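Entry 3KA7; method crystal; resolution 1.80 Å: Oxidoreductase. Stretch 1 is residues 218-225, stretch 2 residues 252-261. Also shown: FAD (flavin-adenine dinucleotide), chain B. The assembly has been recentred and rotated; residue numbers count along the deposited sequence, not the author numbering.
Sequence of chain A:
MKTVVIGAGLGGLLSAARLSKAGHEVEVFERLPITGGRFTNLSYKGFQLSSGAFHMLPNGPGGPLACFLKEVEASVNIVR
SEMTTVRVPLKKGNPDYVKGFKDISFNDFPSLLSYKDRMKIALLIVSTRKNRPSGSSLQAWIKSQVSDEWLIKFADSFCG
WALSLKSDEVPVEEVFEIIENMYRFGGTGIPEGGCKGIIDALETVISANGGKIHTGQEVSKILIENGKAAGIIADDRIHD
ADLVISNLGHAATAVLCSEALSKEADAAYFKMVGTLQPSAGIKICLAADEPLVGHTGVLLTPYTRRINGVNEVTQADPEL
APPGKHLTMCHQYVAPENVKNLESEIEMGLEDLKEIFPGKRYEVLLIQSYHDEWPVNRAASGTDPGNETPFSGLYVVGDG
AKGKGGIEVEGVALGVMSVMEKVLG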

ATOM      1  N   GLU A 218     -16.249  18.182  -4.325  1.00 18.96           N
ATOM      2  CA  GLU A 218     -15.565  18.161  -3.047  1.00 18.78           C
ATOM      3  C   GLU A 218     -16.532  18.214  -1.873  1.00 17.89           C
ATOM      4  O   GLU A 218     -17.389  19.107  -1.786  1.00 17.69           O
ATOM      5  CB  GLU A 218     -14.572  19.312  -2.952  1.00 19.44           C
ATOM      6  CG  GLU A 218     -13.832  19.359  -1.618  1.00 22.01           C
ATOM      7  CD  GLU A 218     -12.678  20.343  -1.631  1.00 27.41           C
ATOM      8  OE1 GLU A 218     -12.918  21.567  -1.712  1.00 28.29           O
ATOM      9  OE2 GLU A 218     -11.519  19.886  -1.569  1.00 30.17           O
ATOM     10  N   VAL A 219     -16.393  17.249  -0.972  1.00 16.21           N
ATOM     11  CA  VAL A 219     -17.166  17.240   0.259  1.00 15.23           C
ATOM     12  C   VAL A 219     -16.535  18.250   1.217  1.00 15.47           C
ATOM     13  O   VAL A 219     -15.333  18.201   1.467  1.00 14.82           O
ATOM     14  CB  VAL A 219     -17.221  15.822   0.871  1.00 15.05           C
ATOM     15  CG1 VAL A 219     -17.901  15.836   2.236  1.00 14.75           C
ATOM     16  CG2 VAL A 219     -17.936  14.856  -0.085  1.00 14.77           C
ATOM     17  N   SER A 220     -17.338  19.184   1.721  1.00 15.51           N
ATOM     18  CA  SER A 220     -16.824  20.252   2.590  1.00 15.98           C
ATOM     19  C   SER A 220     -17.229  20.099   4.051  1.00 16.05           C
ATOM     20  O   SER A 220     -16.668  20.748   4.931  1.00 15.34           O
ATOM     21  CB  SER A 220     -17.280  21.618   2.072  1.00 16.44           C
ATOM     22  OG  SER A 220     -18.687  21.649   1.915  1.00 17.16           O
ATOM     23  N   LYS A 221     -18.205  19.241   4.324  1.00 15.84           N
ATOM     24  CA  LYS A 221     -18.670  19.075   5.681  1.00 16.16           C
ATOM     25  C   LYS A 221     -19.413  17.760   5.868  1.00 16.01           C
ATOM     26  O   LYS A 221     -20.112  17.294   4.964  1.00 15.79           O
ATOM     27  CB  LYS A 221     -19.572  20.261   6.073  1.00 16.59           C
ATOM     28  CG  LYS A 221     -20.115  20.185   7.485  1.00 18.51           C
ATOM     29  CD  LYS A 221     -20.950  21.426   7.843  1.00 22.35           C
ATOM     30  CE  LYS A 221     -21.650  21.221   9.178  1.00 23.54           C
ATOM     31  NZ  LYS A 221     -22.273  22.465   9.717  1.00 27.24           N
ATOM     32  N   ILE A 222     -19.242  17.160   7.039  1.00 16.30           N
ATOM     33  CA  ILE A 222     -20.077  16.037   7.445  1.00 17.04           C
ATOM     34  C   ILE A 222     -21.116  16.566   8.430  1.00 17.86           C
ATOM     35  O   ILE A 222     -20.767  17.144   9.467  1.00 18.51           O
ATOM     36  CB  ILE A 222     -19.245  14.901   8.088  1.00 16.91           C
ATOM     37  CG1 ILE A 222     -18.288  14.297   7.054  1.00 15.93           C
ATOM     38  CG2 ILE A 222     -20.157  13.826   8.673  1.00 16.40           C
ATOM     39  CD1 ILE A 222     -17.251  13.314   7.651  1.00 15.33           C
ATOM     40  N   LEU A 223     -22.394  16.384   8.102  1.00 18.60           N
ATOM     41  CA  LEU A 223     -23.461  16.865   8.973  1.00 19.62           C
ATOM     42  C   LEU A 223     -23.718  15.869  10.091  1.00 20.18           C
ATOM     43  O   LEU A 223     -23.900  14.676   9.838  1.00 20.14           O
ATOM     44  CB  LEU A 223     -24.745  17.075   8.180  1.00 19.53           C
ATOM     45  CG  LEU A 223     -24.639  17.882   6.893  1.00 20.51           C
ATOM     46  CD1 LEU A 223     -25.933  17.734   6.113  1.00 21.75           C
ATOM     47  CD2 LEU A 223     -24.352  19.342   7.207  1.00 21.48           C
ATOM     48  N   ILE A 224     -23.717  16.369  11.324  1.00 20.88           N
ATOM     49  CA  ILE A 224     -23.933  15.555  12.500  1.00 21.66           C
ATOM     50  C   ILE A 224     -25.130  16.109  13.261  1.00 23.24           C
ATOM     51  O   ILE A 224     -25.203  17.312  13.517  1.00 23.12           O
ATOM     52  CB  ILE A 224     -22.720  15.601  13.436  1.00 21.80           C
ATOM     53  CG1 ILE A 224     -21.462  15.091  12.718  1.00 21.12           C
ATOM     54  CG2 ILE A 224     -22.987  14.782  14.692  1.00 20.98           C
ATOM     55  CD1 ILE A 224     -21.468  13.616  12.465  1.00 19.20           C
ATOM     56  N   GLU A 225     -26.065  15.236  13.615  1.00 24.07           N
ATOM     57  CA  GLU A 225     -27.232  15.648  14.389  1.00 25.67           C
ATOM     58  C   GLU A 225     -27.381  14.742  15.597  1.00 25.63           C
ATOM     59  O   GLU A 225     -27.601  13.539  15.456  1.00 25.94           O
ATOM     60  CB  GLU A 225     -28.485  15.598  13.524  1.00 25.98           C
ATOM     61  CG  GLU A 225     -28.465  16.589  12.367  1.00 29.06           C
ATOM     62  CD  GLU A 225     -29.696  16.497  11.489  1.00 32.77           C
ATOM     63  OE1 GLU A 225     -30.788  16.169  12.009  1.00 34.90           O
ATOM     64  OE2 GLU A 225     -29.572  16.755  10.272  1.00 34.89           O
ATOM     65  N   ALA A 252      -8.329  13.948   8.061  1.00  9.65           N
ATOM     66  CA  ALA A 252      -9.128  14.724   7.152  1.00 10.08           C
ATOM     67  C   ALA A 252     -10.611  14.614   7.509  1.00 10.40           C
ATOM     68  O   ALA A 252     -11.359  15.566   7.371  1.00 10.41           O
ATOM     69  CB  ALA A 252      -8.880  14.273   5.711  1.00 10.20           C
ATOM     70  N   THR A 253     -11.031  13.443   7.972  1.00 10.32           N
ATOM     71  CA  THR A 253     -12.410  13.257   8.401  1.00 10.42           C
ATOM     72  C   THR A 253     -12.741  14.137   9.607  1.00 11.16           C
ATOM     73  O   THR A 253     -13.825  14.714   9.678  1.00 11.66           O
ATOM     74  CB  THR A 253     -12.694  11.786   8.721  1.00 11.23           C
ATOM     75  OG1 THR A 253     -12.439  10.986   7.545  1.00  9.32           O
ATOM     76  CG2 THR A 253     -14.153  11.614   9.160  1.00 11.10           C
ATOM     77  N   ALA A 254     -11.805  14.227  10.548  1.00 11.33           N
ATOM     78  CA  ALA A 254     -11.970  15.068  11.720  1.00 11.72           C
ATOM     79  C   ALA A 254     -12.189  16.520  11.311  1.00 12.64           C
ATOM     80  O   ALA A 254     -13.058  17.199  11.868  1.00 12.25           O
ATOM     81  CB  ALA A 254     -10.771  14.940  12.630  1.00 12.18           C
ATOM     82  N   VAL A 255     -11.419  16.993  10.334  1.00 12.46           N
ATOM     83  CA  VAL A 255     -11.579  18.367   9.850  1.00 13.15           C
ATOM     84  C   VAL A 255     -12.994  18.597   9.311  1.00 13.10           C
ATOM     85  O   VAL A 255     -13.599  19.648   9.543  1.00 13.22           O
ATOM     86  CB  VAL A 255     -10.510  18.725   8.787  1.00 13.46           C
ATOM     87  CG1 VAL A 255     -10.748  20.134   8.215  1.00 14.69           C
ATOM     88  CG2 VAL A 255      -9.102  18.623   9.402  1.00 12.18           C
ATOM     89  N   LEU A 256     -13.533  17.601   8.613  1.00 13.22           N
ATOM     90  CA  LEU A 256     -14.895  17.688   8.066  1.00 13.46           C
ATOM     91  C   LEU A 256     -15.972  17.696   9.164  1.00 14.04           C
ATOM     92  O   LEU A 256     -17.099  18.130   8.922  1.00 14.51           O
ATOM     93  CB  LEU A 256     -15.167  16.531   7.088  1.00 13.51           C
ATOM     94  CG  LEU A 256     -14.475  16.517   5.727  1.00 13.41           C
ATOM     95  CD1 LEU A 256     -14.893  15.285   4.895  1.00 15.10           C
ATOM     96  CD2 LEU A 256     -14.765  17.772   4.948  1.00 15.57           C
ATOM     97  N   CYS A 257     -15.618  17.210  10.354  1.00 14.18           N
ATOM     98  CA  CYS A 257     -16.535  17.117  11.495  1.00 14.77           C
ATOM     99  C   CYS A 257     -16.250  18.210  12.514  1.00 15.04           C
ATOM    100  O   CYS A 257     -16.704  18.139  13.663  1.00 15.77           O
ATOM    101  CB  CYS A 257     -16.353  15.776  12.212  1.00 14.67           C
ATOM    102  SG  CYS A 257     -16.878  14.321  11.302  1.00 17.16           S
ATOM    103  N   SER A 258     -15.469  19.204  12.110  1.00 15.07           N
ATOM    104  CA  SER A 258     -14.894  20.135  13.077  1.00 15.78           C
ATOM    105  C   SER A 258     -15.928  20.831  13.958  1.00 16.33           C
ATOM    106  O   SER A 258     -15.681  21.061  15.140  1.00 16.50           O
ATOM    107  CB  SER A 258     -13.975  21.148  12.378  1.00 15.96           C
ATOM    108  OG  SER A 258     -14.646  21.848  11.364  1.00 16.10           O
ATOM    109  N   GLU A 259     -17.079  21.154  13.379  1.00 17.28           N
ATOM    110  CA  GLU A 259     -18.138  21.869  14.107  1.00 19.13           C
ATOM    111  C   GLU A 259     -18.833  21.020  15.167  1.00 19.54           C
ATOM    112  O   GLU A 259     -19.484  21.549  16.080  1.00 20.16           O
ATOM    113  CB  GLU A 259     -19.172  22.401  13.123  1.00 19.28           C
ATOM    114  CG  GLU A 259     -18.779  23.692  12.459  1.00 22.75           C
ATOM    115  CD  GLU A 259     -19.795  24.133  11.426  1.00 26.11           C
ATOM    116  OE1 GLU A 259     -19.866  23.514  10.345  1.00 29.35           O
ATOM    117  OE2 GLU A 259     -20.524  25.104  11.696  1.00 28.41           O
ATOM    118  N   ALA A 260     -18.690  19.702  15.058  1.00 19.42           N
ATOM    119  CA  ALA A 260     -19.392  18.798  15.957  1.00 19.90           C
ATOM    120  C   ALA A 260     -18.483  18.182  17.015  1.00 20.21           C
ATOM    121  O   ALA A 260     -18.954  17.653  18.021  1.00 20.28           O
ATOM    122  CB  ALA A 260     -20.100  17.708  15.160  1.00 19.98           C
ATOM    123  N   LEU A 261     -17.176  18.263  16.801  1.00 20.52           N
ATOM    124  CA  LEU A 261     -16.233  17.624  17.711  1.00 21.21           C
ATOM    125  C   LEU A 261     -15.990  18.425  19.001  1.00 22.04           C
ATOM    126  O   LEU A 261     -15.909  19.645  18.972  1.00 22.38           O
ATOM    127  CB  LEU A 261     -14.901  17.371  16.997  1.00 20.48           C
ATOM    128  CG  LEU A 261     -14.838  16.131  16.100  1.00 19.01           C
ATOM    129  CD1 LEU A 261     -13.576  16.186  15.249  1.00 16.20           C
ATOM    130  CD2 LEU A 261     -14.854  14.863  16.937  1.00 16.14           C
TER
HETATM  131  PA  FAD B 500      -7.127   7.162  -1.381  1.00  9.21           P
HETATM  132  O1A FAD B 500      -6.437   7.980  -0.322  1.00 10.01           O
HETATM  133  O2A FAD B 500      -6.262   6.651  -2.509  1.00  9.81           O
HETATM  134  O5B FAD B 500      -8.334   8.018  -2.004  1.00  7.97           O
HETATM  135  C5B FAD B 500      -8.924   9.065  -1.244  1.00  5.76           C
HETATM  136  C4B FAD B 500      -9.823   9.797  -2.245  1.00  7.06           C
HETATM  137  O4B FAD B 500     -10.567  10.822  -1.616  1.00  8.95           O
HETATM  138  C3B FAD B 500      -8.989  10.451  -3.351  1.00  9.09           C
HETATM  139  O3B FAD B 500      -9.435  10.018  -4.627  1.00  9.76           O
HETATM  140  C2B FAD B 500      -9.228  11.949  -3.149  1.00  9.94           C
HETATM  141  O2B FAD B 500      -9.215  12.682  -4.360  1.00 11.67           O
HETATM  142  C1B FAD B 500     -10.586  11.971  -2.458  1.00  8.38           C
HETATM  143  N9A FAD B 500     -10.829  13.138  -1.599  1.00 11.42           N
HETATM  144  C8A FAD B 500      -9.983  13.761  -0.705  1.00 11.21           C
HETATM  145  N7A FAD B 500     -10.679  14.761  -0.091  1.00  9.24           N
HETATM  146  C5A FAD B 500     -11.944  14.761  -0.595  1.00 11.05           C
HETATM  147  C6A FAD B 500     -13.052  15.561  -0.358  1.00 11.31           C
HETATM  148  N6A FAD B 500     -13.024  16.474   0.608  1.00 10.28           N
HETATM  149  N1A FAD B 500     -14.222  15.308  -1.046  1.00 11.04           N
HETATM  150  C2A FAD B 500     -14.300  14.286  -1.970  1.00 12.03           C
HETATM  151  N3A FAD B 500     -13.196  13.495  -2.210  1.00 11.10           N
HETATM  152  C4A FAD B 500     -12.047  13.747  -1.531  1.00 11.07           C
HETATM  153  N1  FAD B 500      -0.495  -0.588  -2.319  1.00 11.04           N
HETATM  154  C2  FAD B 500      -0.470  -1.905  -2.744  1.00 13.56           C
HETATM  155  O2  FAD B 500      -1.312  -2.706  -2.315  1.00 12.33           O
HETATM  156  N3  FAD B 500       0.519  -2.315  -3.624  1.00 13.03           N
HETATM  157  C4  FAD B 500       1.477  -1.425  -4.080  1.00 14.43           C
HETATM  158  O4  FAD B 500       2.357  -1.783  -4.862  1.00 16.98           O
HETATM  159  C4X FAD B 500       1.456  -0.106  -3.650  1.00 12.76           C
HETATM  160  N5  FAD B 500       2.425   0.786  -4.088  1.00 13.49           N
HETATM  161  C5X FAD B 500       2.380   2.102  -3.660  1.00 12.24           C
HETATM  162  C6  FAD B 500       3.336   3.016  -4.104  1.00 14.64           C
HETATM  163  C7  FAD B 500       3.283   4.343  -3.694  1.00 13.95           C
HETATM  164  C7M FAD B 500       4.333   5.307  -4.187  1.00 15.35           C
HETATM  165  C8  FAD B 500       2.270   4.745  -2.833  1.00 12.91           C
HETATM  166  C8M FAD B 500       2.181   6.167  -2.360  1.00 15.59           C
HETATM  167  C9  FAD B 500       1.319   3.834  -2.379  1.00 11.82           C
HETATM  168  C9A FAD B 500       1.368   2.509  -2.799  1.00 11.14           C
HETATM  169  N10 FAD B 500       0.420   1.599  -2.348  1.00 10.60           N
HETATM  170  C10 FAD B 500       0.457   0.300  -2.775  1.00 11.21           C
HETATM  171  C1' FAD B 500      -0.618   1.988  -1.348  1.00  7.30           C
HETATM  172  C2' FAD B 500      -1.936   2.259  -2.085  1.00  8.89           C
HETATM  173  O2' FAD B 500      -1.682   3.071  -3.228  1.00  9.31           O
HETATM  174  C3' FAD B 500      -2.902   2.958  -1.132  1.00  9.53           C
HETATM  175  O3' FAD B 500      -2.901   2.278   0.117  1.00  9.56           O
HETATM  176  C4' FAD B 500      -4.349   3.042  -1.609  1.00  8.47           C
HETATM  177  O4' FAD B 500      -4.446   3.508  -2.940  1.00  8.97           O
HETATM  178  C5' FAD B 500      -5.051   4.047  -0.702  1.00  8.81           C
HETATM  179  O5' FAD B 500      -6.434   3.915  -0.923  1.00  7.02           O
HETATM  180  P   FAD B 500      -7.469   4.635   0.041  1.00  9.21           P
HETATM  181  O1P FAD B 500      -8.685   3.755   0.192  1.00  8.46           O
HETATM  182  O2P FAD B 500      -6.831   5.071   1.345  1.00  8.08           O
HETATM  183  O3P FAD B 500      -7.972   5.953  -0.733  1.00 10.29           O

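The most unusual feature of this contact is a single, almost perfectly straight hydrogen bond joining the backbone of a strand to the carbonyl of Leu-256 in stretch 2: Ile-222 N donates to Leu-256 O over 3.0 Å, with an N-H...acceptor angle of 179°. Within stretch 2 no backbone donor is hydrogen-bonded to Leu-256 O, and the carbonyl meets the strand instead. The approach is correspondingly close: the CA atoms of Lys-221 and Leu-256 lie 4.7 Å apart, although the axes of strand 219-225 and helix 252-256 approach no nearer than 7.6 Å and their directions differ by 68°.

Around this bond lies the apolar part of the contact. Leu-256 has the largest area covered by the opposing stretch, 111 Å² of a summed 444 Å². Its CA-to-CB bond points toward the strand, and with chi1 m and chi2 t its CD2 lies against the backbone of Val-219 and Ser-220: CD2 is 3.6 Å from Val-219 O and 3.5 Å from Ser-220 C. Leucine suits this place because CD2 covers main-chain atoms while CD1 meets Val-219 CG1 at 4.1 Å.

Strand alternation supplies the matching surface. Ile-222 and Ile-224 both point toward stretch 2, whereas Lys-221 and Leu-223 start away from it. Ile-222, buried and with 77 Å² covered, extends its long branch (chi1 m, chi2 t) over the helix: CG1 lies 3.8 Å from Leu-256 CB, and CD1 reaches Thr-253 CG2 and Cys-257 SG, each at 3.8 Å. Thr-253 thus offers a methyl to the isoleucine, while its OG1 is satisfied by a hydrogen bond elsewhere in the structure. Farther along, Ile-224 CB packs against Ala-260 CB at 3.8 Å; the alanine's short side chain allows contact at the beta carbon, with the CA atoms of the two residues 6.6 Å apart.

The charged pair forms at the margin. Lys-221 leaves the strand pointing away, but all four chi angles are t, and the extended chain brings NZ within 2.7 Å of Glu-259 OE1, a salt bridge that includes a hydrogen bond. Glu-259 is exposed and points toward the strand. The length of the extended lysine lets its ammonium span the gap, while its backbone stays close to Leu-256, with Lys-221 CA 3.7 Å from Leu-256 O.

At the other end of the contact, Val-219 links it to the cofactor. Its N donates to FAD N1A at 2.9 Å (164°), and its O accepts from FAD N6A at 3.0 Å (170°), a paired recognition of the adenine edge made entirely by backbone. Because Leu-256 CD2 packs against that same carbonyl oxygen, one peptide group is shared between adenine binding and the packing of the two stretches.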